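Local coordinates for protein glycosyl hydrolase BlGH5_18 (PDB 7LQX) that is a family GH5 subfamily 18 glycoside hydrolase that probably cleaves glycosidic bonds in N-glycans or fragments derived from them, at residues Y211-P216 against P377-A382; T218-A223 against F264-D269; L202-D207 against T230-V235. One frame throughout, in Å; residues are numbered along the deposited sequence. Where two conformers were deposited one is given.

Contact 1. Residues Y211-P216 against P377-A382; sequences YLDHHP and PLNRGA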
ATOM      1  N   TYR A 211      20.080  -3.903 -20.386  1.00  7.36           N
ATOM      2  CA  TYR A 211      21.381  -3.493 -19.910  1.00  8.99           C
ATOM      3  C   TYR A 211      21.911  -4.302 -18.732  1.00  9.11           C
ATOM      4  O   TYR A 211      23.091  -4.160 -18.398  1.00 10.16           O
ATOM      5  CB  TYR A 211      21.315  -2.012 -19.506  1.00  9.07           C
ATOM      6  CG  TYR A 211      21.069  -1.010 -20.618  1.00  8.72           C
ATOM      7  CD1 TYR A 211      21.271  -1.320 -21.960  1.00  7.97           C
ATOM      8  CD2 TYR A 211      20.659   0.276 -20.305  1.00  8.10           C
ATOM      9  CE1 TYR A 211      21.079  -0.361 -22.939  1.00  8.25           C
ATOM     10  CE2 TYR A 211      20.466   1.227 -21.276  1.00  8.24           C
ATOM     11  CZ  TYR A 211      20.681   0.910 -22.593  1.00  7.65           C
ATOM     12  OH  TYR A 211      20.508   1.859 -23.582  1.00  9.17           O
ATOM     13  N   LEU A 212      21.101  -5.144 -18.100  1.00  8.78           N
ATOM     14  CA  LEU A 212      21.522  -5.843 -16.893  1.00  9.65           C
ATOM     15  C   LEU A 212      21.692  -7.336 -17.140  1.00 12.49           C
ATOM     16  O   LEU A 212      20.724  -8.030 -17.462  1.00 12.37           O
ATOM     17  CB  LEU A 212      20.485  -5.668 -15.790  1.00 10.84           C
ATOM     18  CG  LEU A 212      20.370  -4.287 -15.174  1.00 15.14           C
ATOM     19  CD1 LEU A 212      19.218  -4.281 -14.179  1.00 14.63           C
ATOM     20  CD2 LEU A 212      21.671  -3.903 -14.497  1.00 15.06           C
ATOM     21  N   ASP A 213      22.900  -7.844 -16.934  1.00 11.50           N
ATOM     22  CA  ASP A 213      23.110  -9.278 -17.053  1.00 12.63           C
ATOM     23  C   ASP A 213      22.430 -10.016 -15.910  1.00 11.77           C
ATOM     24  O   ASP A 213      22.284  -9.494 -14.804  1.00 12.26           O
ATOM     25  CB  ASP A 213      24.597  -9.593 -17.086  1.00 13.99           C
ATOM     26  CG  ASP A 213      25.198  -9.279 -18.424  1.00 15.89           C
ATOM     27  OD1 ASP A 213      24.786  -9.919 -19.421  1.00 16.84           O
ATOM     28  OD2 ASP A 213      26.021  -8.348 -18.490  1.00 15.83           O
ATOM     29  N   HIS A 214      21.975 -11.229 -16.207  1.00 12.74           N
ATOM     30  CA  HIS A 214      21.344 -12.128 -15.247  1.00 15.28           C
ATOM     31  C   HIS A 214      20.001 -11.620 -14.734  1.00 11.61           C
ATOM     32  O   HIS A 214      19.484 -12.149 -13.754  1.00 18.10           O
ATOM     33  CB  HIS A 214      22.290 -12.456 -14.084  1.00 21.02           C
ATOM     34  CG  HIS A 214      23.652 -12.890 -14.531  1.00 31.13           C
ATOM     35  ND1 HIS A 214      23.873 -14.083 -15.186  1.00 35.64           N
ATOM     36  CD2 HIS A 214      24.858 -12.282 -14.438  1.00 33.81           C
ATOM     37  CE1 HIS A 214      25.159 -14.196 -15.466  1.00 38.30           C
ATOM     38  NE2 HIS A 214      25.778 -13.117 -15.023  1.00 34.82           N
ATOM     39  N   HIS A 215      19.426 -10.645 -15.364  1.00 11.32           N
ATOM     40  CA  HIS A 215      18.109 -10.132 -15.012  1.00  9.55           C
ATOM     41  C   HIS A 215      17.041 -11.055 -15.607  1.00  8.83           C
ATOM     42  O   HIS A 215      17.166 -11.496 -16.749  1.00  9.87           O
ATOM     43  CB  HIS A 215      17.988  -8.726 -15.582  1.00  9.54           C
ATOM     44  CG  HIS A 215      16.780  -7.972 -15.143  1.00  7.68           C
ATOM     45  ND1 HIS A 215      16.533  -7.651 -13.826  1.00  8.68           N
ATOM     46  CD2 HIS A 215      15.774  -7.420 -15.861  1.00  9.27           C
ATOM     47  CE1 HIS A 215      15.419  -6.946 -13.753  1.00  8.71           C
ATOM     48  NE2 HIS A 215      14.932  -6.805 -14.970  1.00  9.29           N
ATOM     49  N   PRO A 216      16.001 -11.411 -14.847  1.00  9.22           N
ATOM     50  CA  PRO A 216      15.069 -12.447 -15.335  1.00 10.73           C
ATOM     51  C   PRO A 216      14.162 -12.001 -16.463  1.00 10.14           C
ATOM     52  O   PRO A 216      13.600 -12.868 -17.144  1.00 10.56           O
ATOM     53  CB  PRO A 216      14.266 -12.841 -14.087  1.00 11.74           C
ATOM     54  CG  PRO A 216      14.365 -11.674 -13.197  1.00 11.05           C
ATOM     55  CD  PRO A 216      15.705 -11.023 -13.456  1.00 10.75           C
ATOM     56  N   PRO A 377      21.990 -11.722 -25.065  1.00 12.11           N
ATOM     57  CA  PRO A 377      23.419 -11.399 -25.107  1.00 10.69           C
ATOM     58  C   PRO A 377      24.206 -12.179 -24.069  1.00 14.02           C
ATOM     59  O   PRO A 377      23.757 -12.380 -22.940  1.00 14.16           O
ATOM     60  CB  PRO A 377      23.448  -9.894 -24.802  1.00 10.33           C
ATOM     61  CG  PRO A 377      22.116  -9.404 -25.201  1.00 10.22           C
ATOM     62  CD  PRO A 377      21.172 -10.514 -24.827  1.00  9.46           C
ATOM     63  N   LEU A 378      25.405 -12.610 -24.459  1.00 13.21           N
ATOM     64  CA  LEU A 378      26.355 -13.074 -23.461  1.00 14.97           C
ATOM     65  C   LEU A 378      26.705 -11.958 -22.489  1.00 15.26           C
ATOM     66  O   LEU A 378      26.989 -12.214 -21.313  1.00 16.92           O
ATOM     67  CB  LEU A 378      27.631 -13.555 -24.135  1.00 15.62           C
ATOM     68  CG  LEU A 378      27.499 -14.744 -25.078  1.00 19.30           C
ATOM     69  CD1 LEU A 378      28.839 -15.042 -25.741  1.00 24.26           C
ATOM     70  CD2 LEU A 378      26.981 -15.955 -24.332  1.00 20.50           C
ATOM     71  N   ASN A 379      26.686 -10.713 -22.963  1.00 13.89           N
ATOM     72  CA  ASN A 379      27.111  -9.555 -22.176  1.00 12.78           C
ATOM     73  C   ASN A 379      26.104  -8.433 -22.418  1.00 12.34           C
ATOM     74  O   ASN A 379      26.293  -7.582 -23.293  1.00 11.87           O
ATOM     75  CB  ASN A 379      28.519  -9.152 -22.588  1.00 14.93           C
ATOM     76  CG  ASN A 379      29.151  -8.191 -21.631  1.00 16.03           C
ATOM     77  OD1 ASN A 379      28.468  -7.449 -20.935  1.00 14.83           O
ATOM     78  ND2 ASN A 379      30.473  -8.193 -21.589  1.00 20.32           N
ATOM     79  N   ARG A 380      25.019  -8.435 -21.640  1.00 12.34           N
ATOM     80  CA  ARG A 380      24.080  -7.325 -21.724  1.00 12.41           C
ATOM     81  C   ARG A 380      24.726  -6.025 -21.270  1.00 10.86           C
ATOM     82  O   ARG A 380      24.393  -4.948 -21.778  1.00 11.66           O
ATOM     83  CB  ARG A 380      22.832  -7.602 -20.884  1.00 12.00           C
ATOM     84  CG  ARG A 380      21.669  -8.108 -21.691  1.00 13.63           C
ATOM     85  CD  ARG A 380      20.401  -8.182 -20.876  1.00 11.71           C
ATOM     86  NE  ARG A 380      20.219  -9.477 -20.240  1.00 11.20           N
ATOM     87  CZ  ARG A 380      19.155  -9.786 -19.509  1.00 10.43           C
ATOM     88  NH1 ARG A 380      18.192  -8.895 -19.332  1.00  9.93           N
ATOM     89  NH2 ARG A 380      19.056 -10.975 -18.947  1.00 12.16           N
ATOM     90  N   GLY A 381      25.633  -6.095 -20.299  1.00 10.37           N
ATOM     91  CA  GLY A 381      26.237  -4.879 -19.785  1.00 11.52           C
ATOM     92  C   GLY A 381      26.935  -4.080 -20.866  1.00  9.70           C
ATOM     93  O   GLY A 381      26.901  -2.850 -20.859  1.00 10.78           O
ATOM     94  N   ALA A 382      27.565  -4.764 -21.819  1.00  9.01           N
ATOM     95  CA  ALA A 382      28.247  -4.063 -22.900  1.00  9.12           C
ATOM     96  C   ALA A 382      27.286  -3.246 -23.755  1.00  8.22           C
ATOM     97  O   ALA A 382      27.731  -2.375 -24.509  1.00  9.08           O
ATOM     98  CB  ALA A 382      28.979  -5.070 -23.784  1.00 10.55           C
TER
HETATM   99  O   HOH W   1      20.833 -13.137 -18.253  1.00 30.36           O
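With CG anti to its own carbonyl carbon (chi1 -77°), the carboxylate of D213 lies within range of two successive amides, those of R380 and G381; a bend at chi3 (-91°) brings the R380 guanidinium back along the other loop. OD1 of D213 accepts from R380 N at 2.7 Å on the syn side. D213 OD2 accepts from G381 N at 2.9 Å, but here the donor stands above the carboxylate plane. Both oxygens are thus used on backbone N-H groups, while the R380 guanidinium goes elsewhere, its plane turned 76° from the carboxylate. L212 to H215 form a type II beta turn just after helix 208-211. R380 NH2 gives a hydrogen bond of 2.9 Å to H215 O, in the carbonyl plane and on a lone pair, and also donates to a water that H214 N reaches weakly. L212 O sits over the centre of the guanidinium face, 3.1 Å from R380 CZ, where the angles rule out a hydrogen bond to NE or NH1. NH1 is satisfied by V209 O and F217 O, which makes the buried group a tie between the barrel loop and the C-terminal region that carries the sheet 365-369, 403-407 and 424-426. There N379 OD1 accepts from A382 N at 3.0 Å, an Asx motif. Across the contact, G381 CA meets Y211 O in a CH...O contact of 3.5 Å.

Contact 2. Residues T218-A223 against F264-D269; sequences TPVQAA and FARNPD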
ATOM      1  N   THR A 218      14.184 -10.432 -20.157  1.00  7.52           N
ATOM      2  CA  THR A 218      15.243 -10.548 -21.149  1.00  8.03           C
ATOM      3  C   THR A 218      14.921  -9.835 -22.451  1.00  8.96           C
ATOM      4  O   THR A 218      13.755  -9.615 -22.787  1.00  7.55           O
ATOM      5  CB  THR A 218      15.473 -12.029 -21.495  1.00 10.03           C
ATOM      6  OG1 THR A 218      14.299 -12.497 -22.169  1.00  9.11           O
ATOM      7  CG2 THR A 218      15.737 -12.871 -20.250  1.00 10.70           C
ATOM      8  N   PRO A 219      15.952  -9.502 -23.232  1.00  7.42           N
ATOM      9  CA  PRO A 219      15.706  -8.939 -24.573  1.00  7.58           C
ATOM     10  C   PRO A 219      14.806  -9.793 -25.451  1.00  7.74           C
ATOM     11  O   PRO A 219      13.946  -9.254 -26.163  1.00  7.99           O
ATOM     12  CB  PRO A 219      17.125  -8.815 -25.150  1.00  8.69           C
ATOM     13  CG  PRO A 219      17.984  -8.596 -23.928  1.00  9.00           C
ATOM     14  CD  PRO A 219      17.381  -9.481 -22.872  1.00  7.39           C
ATOM     15  N   VAL A 220      14.991 -11.113 -25.441  1.00  7.92           N
ATOM     16  CA  VAL A 220      14.155 -11.972 -26.275  1.00  8.62           C
ATOM     17  C   VAL A 220      12.683 -11.846 -25.888  1.00  8.52           C
ATOM     18  O   VAL A 220      11.806 -11.764 -26.759  1.00  8.84           O
ATOM     19  CB  VAL A 220      14.660 -13.429 -26.232  1.00 10.07           C
ATOM     20  CG1 VAL A 220      13.623 -14.385 -26.803  1.00 11.28           C
ATOM     21  CG2 VAL A 220      15.988 -13.545 -26.986  1.00 12.01           C
ATOM     22  N   GLN A 221      12.378 -11.801 -24.586  1.00  7.87           N
ATOM     23  CA  GLN A 221      10.988 -11.618 -24.179  1.00  7.67           C
ATOM     24  C   GLN A 221      10.461 -10.264 -24.649  1.00  7.07           C
ATOM     25  O   GLN A 221       9.336 -10.158 -25.156  1.00  8.20           O
ATOM     26  CB  GLN A 221      10.861 -11.683 -22.656  1.00  7.00           C
ATOM     27  CG  GLN A 221      11.162 -13.003 -22.011  1.00  8.38           C
ATOM     28  CD  GLN A 221      11.521 -12.831 -20.547  1.00  8.48           C
ATOM     29  OE1 GLN A 221      11.620 -11.712 -20.058  1.00  9.22           O
ATOM     30  NE2 GLN A 221      11.745 -13.941 -19.851  1.00 11.31           N
ATOM     31  N   ALA A 222      11.254  -9.209 -24.458  1.00  7.40           N
ATOM     32  CA  ALA A 222      10.784  -7.873 -24.791  1.00  7.20           C
ATOM     33  C   ALA A 222      10.488  -7.747 -26.274  1.00  7.93           C
ATOM     34  O   ALA A 222       9.554  -7.039 -26.663  1.00  7.63           O
ATOM     35  CB  ALA A 222      11.823  -6.829 -24.384  1.00  7.96           C
ATOM     36  N   ALA A 223      11.266  -8.423 -27.109  1.00  7.62           N
ATOM     37  CA  ALA A 223      11.198  -8.252 -28.553  1.00  8.20           C
ATOM     38  C   ALA A 223      10.415  -9.357 -29.248  1.00  8.30           C
ATOM     39  O   ALA A 223      10.378  -9.389 -30.482  1.00  8.71           O
ATOM     40  CB  ALA A 223      12.614  -8.132 -29.129  1.00  8.66           C
ATOM     41  N   PHE A 264      16.862  -8.579 -31.505  1.00  7.28           N
ATOM     42  CA  PHE A 264      16.281  -9.745 -30.849  1.00  7.55           C
ATOM     43  C   PHE A 264      14.899 -10.118 -31.362  1.00  8.43           C
ATOM     44  O   PHE A 264      14.400 -11.188 -31.000  1.00  9.82           O
ATOM     45  CB  PHE A 264      16.270  -9.519 -29.323  1.00  8.56           C
ATOM     46  CG  PHE A 264      17.618  -9.136 -28.799  1.00  8.11           C
ATOM     47  CD1 PHE A 264      18.595 -10.091 -28.601  1.00  9.44           C
ATOM     48  CD2 PHE A 264      17.940  -7.805 -28.587  1.00  8.78           C
ATOM     49  CE1 PHE A 264      19.855  -9.726 -28.175  1.00 11.26           C
ATOM     50  CE2 PHE A 264      19.190  -7.443 -28.172  1.00  9.90           C
ATOM     51  CZ  PHE A 264      20.150  -8.396 -27.967  1.00 10.72           C
ATOM     52  N   ALA A 265      14.261  -9.268 -32.157  1.00  8.46           N
ATOM     53  CA  ALA A 265      12.929  -9.555 -32.673  1.00  7.32           C
ATOM     54  C   ALA A 265      13.037 -10.573 -33.798  1.00  8.59           C
ATOM     55  O   ALA A 265      13.718 -10.323 -34.796  1.00 11.20           O
ATOM     56  CB  ALA A 265      12.303  -8.272 -33.208  1.00  8.10           C
ATOM     57  N   ARG A 266      12.362 -11.711 -33.651  1.00  8.68           N
ATOM     58  CA  ARG A 266      12.377 -12.696 -34.725  1.00  8.64           C
ATOM     59  C   ARG A 266      11.533 -12.250 -35.912  1.00  9.27           C
ATOM     60  O   ARG A 266      11.776 -12.694 -37.040  1.00 11.37           O
ATOM     61  CB  ARG A 266      11.887 -14.046 -34.205  1.00 10.36           C
ATOM     62  CG  ARG A 266      12.751 -14.623 -33.098  1.00 10.16           C
ATOM     63  CD  ARG A 266      12.340 -16.038 -32.732  1.00 12.46           C
ATOM     64  NE  ARG A 266      11.003 -16.122 -32.151  1.00 13.68           N
ATOM     65  CZ  ARG A 266      10.742 -16.016 -30.850  1.00 12.08           C
ATOM     66  NH1 ARG A 266      11.722 -15.819 -29.982  1.00 12.52           N
ATOM     67  NH2 ARG A 266       9.494 -16.114 -30.415  1.00 16.51           N
ATOM     68  N   ASN A 267      10.541 -11.399 -35.689  1.00  9.05           N
ATOM     69  CA  ASN A 267       9.703 -10.885 -36.763  1.00 10.94           C
ATOM     70  C   ASN A 267      10.309  -9.570 -37.230  1.00  9.33           C
ATOM     71  O   ASN A 267      10.298  -8.593 -36.464  1.00  8.43           O
ATOM     72  CB  ASN A 267       8.289 -10.660 -36.245  1.00 12.95           C
ATOM     73  CG  ASN A 267       7.426  -9.847 -37.199  1.00 21.77           C
ATOM     74  OD1 ASN A 267       7.745  -9.690 -38.376  1.00 14.63           O
ATOM     75  ND2 ASN A 267       6.322  -9.317 -36.680  1.00 30.63           N
ATOM     76  N   PRO A 268      10.845  -9.483 -38.451  1.00  8.91           N
ATOM     77  CA  PRO A 268      11.514  -8.237 -38.868  1.00 10.12           C
ATOM     78  C   PRO A 268      10.579  -7.054 -39.036  1.00  9.08           C
ATOM     79  O   PRO A 268      11.067  -5.923 -39.172  1.00 10.41           O
ATOM     80  CB  PRO A 268      12.173  -8.619 -40.204  1.00 12.16           C
ATOM     81  CG  PRO A 268      11.325  -9.711 -40.719  1.00 13.44           C
ATOM     82  CD  PRO A 268      10.894 -10.512 -39.509  1.00 11.49           C
ATOM     83  N   ASP A 269       9.266  -7.275 -39.030  1.00  8.70           N
ATOM     84  CA  ASP A 269       8.277  -6.209 -39.123  1.00  9.07           C
ATOM     85  C   ASP A 269       7.691  -5.824 -37.769  1.00  8.04           C
ATOM     86  O   ASP A 269       6.768  -5.012 -37.721  1.00 10.29           O
ATOM     87  CB  ASP A 269       7.178  -6.618 -40.112  1.00 11.09           C
ATOM     88  CG  ASP A 269       7.729  -6.914 -41.489  1.00 16.59           C
ATOM     89  OD1 ASP A 269       8.544  -6.108 -41.977  1.00 18.41           O
ATOM     90  OD2 ASP A 269       7.369  -7.959 -42.067  1.00 23.55           O
TER
HETATM   91  O   HOH W   2       9.378 -10.524 -33.097  1.00 10.68           O
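The opening turn of helix 219-224, which lies between the fifth and sixth strands of the barrel, packs P219 and A223 on F264 and A265 at the end of helix 248-264. P219 presents CB to the face of the F264 ring, 3.7 Å from the ring centroid and only 12° off the normal, a CH-pi contact over the middle of the ring. With CG anti to the carbonyl carbon (chi1 -53°), the F264 ring is set with that face against P219, and W210 of helix 208-211 packs against both residues. A223 CB meets F264 CB at 3.9 Å and A265 CB at 4.1 Å. T218 and Q221 form the capping box that starts the helix: Q221 N donates to T218 OG1, and T218 N returns a 2.9 Å bond to Q221 OE1, from above that carbonyl plane. In the (beta/alpha)8 fold of family GH5 this short helix precedes strand 229-233, and helix 248-264 follows that strand. At the far end of the turn A265 CA makes a CH...O contact of 3.4 Å with A223 O, and a water joins that oxygen to N267 N; the N224 side chain adds two bonds to backbone, ND2 to F264 O and OD1 from R266 N. Nearer the surface, V220 CG1 lies at the edge of the R266 guanidinium, 4.0 Å from R266 NH1.

Contact 3. Residues L202-D207 against T230-V235; sequences LHSEND and TIHSWV. With EDO (1,2-ethanediol), chain C.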
ATOM      1  N   LEU A 202       0.648  -6.214 -24.503  1.00  8.08           N
ATOM      2  CA  LEU A 202       2.031  -5.790 -24.413  1.00  6.80           C
ATOM      3  C   LEU A 202       2.554  -6.011 -23.003  1.00  6.50           C
ATOM      4  O   LEU A 202       1.789  -6.117 -22.038  1.00  7.12           O
ATOM      5  CB  LEU A 202       2.169  -4.277 -24.688  1.00  7.62           C
ATOM      6  CG  LEU A 202       1.453  -3.780 -25.937  1.00  7.45           C
ATOM      7  CD1 LEU A 202       1.393  -2.272 -26.000  1.00  9.94           C
ATOM      8  CD2 LEU A 202       2.132  -4.309 -27.183  1.00  9.63           C
ATOM      9  N   HIS A 203       3.877  -6.027 -22.879  1.00  6.38           N
ATOM     10  CA  HIS A 203       4.518  -5.955 -21.569  1.00  6.61           C
ATOM     11  C   HIS A 203       5.615  -4.898 -21.622  1.00  6.56           C
ATOM     12  O   HIS A 203       6.102  -4.534 -22.696  1.00  7.63           O
ATOM     13  CB  HIS A 203       5.034  -7.317 -21.076  1.00  6.89           C
ATOM     14  CG  HIS A 203       6.117  -7.895 -21.917  1.00  6.95           C
ATOM     15  ND1 HIS A 203       7.447  -7.833 -21.555  1.00  7.39           N
ATOM     16  CD2 HIS A 203       6.077  -8.542 -23.104  1.00  7.61           C
ATOM     17  CE1 HIS A 203       8.179  -8.411 -22.488  1.00  7.89           C
ATOM     18  NE2 HIS A 203       7.374  -8.841 -23.442  1.00  7.68           N
ATOM     19  N   SER A 204       5.967  -4.378 -20.446  1.00  6.75           N
ATOM     20  CA  SER A 204       6.880  -3.253 -20.324  1.00  7.10           C
ATOM     21  C   SER A 204       7.917  -3.488 -19.242  1.00  6.35           C
ATOM     22  O   SER A 204       7.572  -3.766 -18.087  1.00  7.86           O
ATOM     23  CB  SER A 204       6.100  -1.973 -19.976  1.00  8.86           C
ATOM     24  OG  SER A 204       6.919  -0.994 -19.351  1.00  9.03           O
ATOM     25  N   GLU A 205       9.177  -3.311 -19.611  1.00  7.18           N
ATOM     26  CA  GLU A 205      10.280  -3.283 -18.669  1.00  7.00           C
ATOM     27  C   GLU A 205      11.005  -1.948 -18.754  1.00  6.22           C
ATOM     28  O   GLU A 205      10.983  -1.270 -19.789  1.00  7.27           O
ATOM     29  CB  GLU A 205      11.261  -4.406 -18.981  1.00  7.51           C
ATOM     30  CG  GLU A 205      10.680  -5.788 -18.754  1.00  9.41           C
ATOM     31  CD  GLU A 205       9.772  -6.284 -19.876  1.00  8.60           C
ATOM     32  OE1 GLU A 205      10.142  -6.183 -21.064  1.00  9.90           O
ATOM     33  OE2 GLU A 205       8.686  -6.805 -19.545  1.00  8.31           O
ATOM     34  N   ASN A 206      11.647  -1.574 -17.649  1.00  5.79           N
ATOM     35  CA  ASN A 206      12.645  -0.519 -17.700  1.00  6.81           C
ATOM     36  C   ASN A 206      13.880  -1.040 -18.430  1.00  7.39           C
ATOM     37  O   ASN A 206      13.953  -2.207 -18.828  1.00  7.44           O
ATOM     38  CB  ASN A 206      12.943   0.030 -16.306  1.00  7.33           C
ATOM     39  CG  ASN A 206      13.609  -0.973 -15.397  1.00  7.69           C
ATOM     40  OD1 ASN A 206      14.409  -1.804 -15.832  1.00  8.36           O
ATOM     41  ND2 ASN A 206      13.295  -0.886 -14.108  1.00  9.12           N
ATOM     42  N   ASP A 207      14.870  -0.160 -18.611  1.00  7.30           N
ATOM     43  CA  ASP A 207      16.009  -0.502 -19.458  1.00  8.03           C
ATOM     44  C   ASP A 207      16.926  -1.547 -18.842  1.00  7.65           C
ATOM     45  O   ASP A 207      17.862  -1.985 -19.521  1.00  8.20           O
ATOM     46  CB  ASP A 207      16.774   0.741 -19.929  1.00  7.18           C
ATOM     47  CG  ASP A 207      17.377   1.553 -18.801  1.00  9.61           C
ATOM     48  OD1 ASP A 207      17.577   1.011 -17.699  1.00  8.98           O
ATOM     49  OD2 ASP A 207      17.681   2.750 -19.035  1.00  9.94           O
ATOM     50  N   THR A 230       8.027  -2.533 -26.334  1.00  6.63           N
ATOM     51  CA  THR A 230       7.917  -1.249 -25.658  1.00  7.17           C
ATOM     52  C   THR A 230       9.298  -0.844 -25.160  1.00  7.40           C
ATOM     53  O   THR A 230      10.053  -1.677 -24.653  1.00  8.57           O
ATOM     54  CB  THR A 230       6.936  -1.307 -24.486  1.00  7.58           C
ATOM     55  OG1 THR A 230       7.422  -2.211 -23.494  1.00  7.30           O
ATOM     56  CG2 THR A 230       5.557  -1.753 -24.946  1.00  7.20           C
ATOM     57  N   ILE A 231       9.618   0.436 -25.326  0.60  7.62           N
ATOM     58  CA  ILE A 231      10.876   1.017 -24.875  0.60  8.23           C
ATOM     59  C   ILE A 231      10.556   2.231 -24.022  0.60  7.69           C
ATOM     60  O   ILE A 231       9.663   3.015 -24.359  0.60  6.18           O
ATOM     61  CB  ILE A 231      11.762   1.410 -26.075  0.60  9.42           C
ATOM     62  CG1 ILE A 231      12.182   0.136 -26.813  0.60 14.13           C
ATOM     63  CG2 ILE A 231      12.966   2.228 -25.623  0.60  8.25           C
ATOM     64  CD1 ILE A 231      12.919   0.374 -28.075  0.60 17.17           C
ATOM     65  N   HIS A 232      11.283   2.381 -22.916  1.00  7.03           N
ATOM     66  CA  HIS A 232      11.186   3.558 -22.058  1.00  6.69           C
ATOM     67  C   HIS A 232      12.588   4.147 -22.021  1.00  7.74           C
ATOM     68  O   HIS A 232      13.484   3.569 -21.397  1.00  9.15           O
ATOM     69  CB  HIS A 232      10.738   3.203 -20.643  1.00  8.50           C
ATOM     70  CG  HIS A 232       9.334   2.698 -20.556  1.00  6.80           C
ATOM     71  ND1 HIS A 232       8.744   2.385 -19.352  1.00  6.94           N
ATOM     72  CD2 HIS A 232       8.412   2.433 -21.510  1.00  7.23           C
ATOM     73  CE1 HIS A 232       7.510   1.970 -19.564  1.00  7.42           C
ATOM     74  NE2 HIS A 232       7.292   1.966 -20.867  1.00  7.46           N
ATOM     75  N   SER A 233      12.787   5.281 -22.689  1.00  6.10           N
ATOM     76  CA  SER A 233      14.119   5.842 -22.910  1.00  5.82           C
ATOM     77  C   SER A 233      14.358   7.008 -21.962  1.00  6.07           C
ATOM     78  O   SER A 233      13.728   8.062 -22.096  1.00  6.44           O
ATOM     79  CB  SER A 233      14.263   6.286 -24.361  1.00  7.27           C
ATOM     80  OG  SER A 233      15.553   6.804 -24.586  1.00  7.04           O
ATOM     81  N   TRP A 234      15.327   6.840 -21.052  1.00  6.53           N
ATOM     82  CA  TRP A 234      15.595   7.786 -19.968  1.00  6.40           C
ATOM     83  C   TRP A 234      17.090   8.060 -19.865  1.00  6.00           C
ATOM     84  O   TRP A 234      17.850   7.222 -19.369  1.00  7.64           O
ATOM     85  CB  TRP A 234      15.034   7.259 -18.652  1.00  7.00           C
ATOM     86  CG  TRP A 234      13.553   7.320 -18.637  1.00  7.23           C
ATOM     87  CD1 TRP A 234      12.675   6.277 -18.753  1.00  8.80           C
ATOM     88  CD2 TRP A 234      12.760   8.504 -18.551  1.00  7.25           C
ATOM     89  NE1 TRP A 234      11.382   6.745 -18.721  1.00  8.20           N
ATOM     90  CE2 TRP A 234      11.408   8.108 -18.596  1.00  7.99           C
ATOM     91  CE3 TRP A 234      13.060   9.861 -18.441  1.00  7.55           C
ATOM     92  CZ2 TRP A 234      10.367   9.020 -18.517  1.00  8.92           C
ATOM     93  CZ3 TRP A 234      12.023  10.762 -18.368  1.00  8.76           C
ATOM     94  CH2 TRP A 234      10.694  10.343 -18.412  1.00  8.67           C
ATOM     95  N   VAL A 235      17.500   9.259 -20.292  1.00  5.80           N
ATOM     96  CA  VAL A 235      18.919   9.596 -20.395  1.00  6.47           C
ATOM     97  C   VAL A 235      19.570   9.907 -19.058  1.00  8.52           C
ATOM     98  O   VAL A 235      20.785  10.145 -19.025  1.00  9.33           O
ATOM     99  CB  VAL A 235      19.167  10.723 -21.420  1.00  7.54           C
ATOM    100  CG1 VAL A 235      18.819  10.239 -22.827  1.00  9.46           C
ATOM    101  CG2 VAL A 235      18.391  11.991 -21.063  1.00  7.59           C
TER
HETATM  102  C1  EDO C 502      15.644  -3.398 -12.955  1.00 15.63           C
HETATM  103  O1  EDO C 502      14.889  -2.430 -12.221  1.00 13.81           O
HETATM  104  C2  EDO C 502      16.697  -4.028 -12.052  1.00 16.47           C
HETATM  105  O2  EDO C 502      16.081  -4.516 -10.855  1.00 17.40           O
HETATM  106  O   HOH W   3       8.313  -5.122 -24.831  1.00  7.48           O
HETATM  107  O   HOH W   4       8.783  -0.659 -21.481  1.00  9.15           O
HETATM  108  O   HOH W   5       9.925  -3.727 -22.386  1.00  9.41           O
HETATM  109  O   HOH W   6      12.720   0.241 -21.600  1.00 12.14           O
HETATM  110  O   HOH W   7      16.212   4.113 -20.929  1.00  8.80           O
HETATM  111  O   HOH W   8      13.818   2.492 -18.732  1.00 12.63           O
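T230 holds OG1 between its backbone N and carbonyl carbon (chi1 64°), from where the hydroxyl donates to H203 O at 2.8 Å. S204 OG lies 3.0 Å from H232 CE1 and bonds E163 N; H232 ND1 is paired with E163 OE2, NE2 with Q275. H203 ND1 donates to the syn lone pair of E205 OE2 at 2.6 Å, in the ring plane, which helps fix both groups; Q221 O holds the ring's other nitrogen. One water bonds S204 OG, E205 O and T230 OG1; another joins D207 OD2 to H232 O and W234 N, while D207 OD1 bonds Y437 OH. N206 sets CG likewise (chi1 66°), placing OD1 to cap G208 N and accept from N165 ND2, while ND2 bonds a 1,2-ethanediol. With an alanine here, G208 N would probably lose its cap and N165 this acceptor. E163, after strand 155-159, and E276, bonded to W234 NE1, match the two GH5 catalytic glutamates in strand position, so the cluster probably lies at the active site. The contact joins the loop after strand 200-202, the barrel's fifth, to strand 229-233, the sixth; L202 bonds L158 of strand 155-159 and L160, I231 bonds strand 272-277, and helix 248-264 backs I231 and S233.

How the contacts relate
Contact 3 is the core member, centred about 3 Å from the chain centre, whereas contacts 1 and 2 lie about 18 and 15 Å out and are partly buried. The chemistry follows the place: buried polar side chains and waters fill contact 3, carboxylate and guanidinium bonds to backbone secure the loops of contact 1, and contact 2 is mostly apolar packing. Three closely spaced segments within 202-223 supply one side of each contact. Contacts 1 and 2 meet directly, P377 CG lying 3.5 Å from F264 CZ, while Q221 O, 2.9 Å from H203 NE2 in a probable hydrogen bond, links contact 2 to contact 3. Contacts 1 and 3 merely adjoin in sequence.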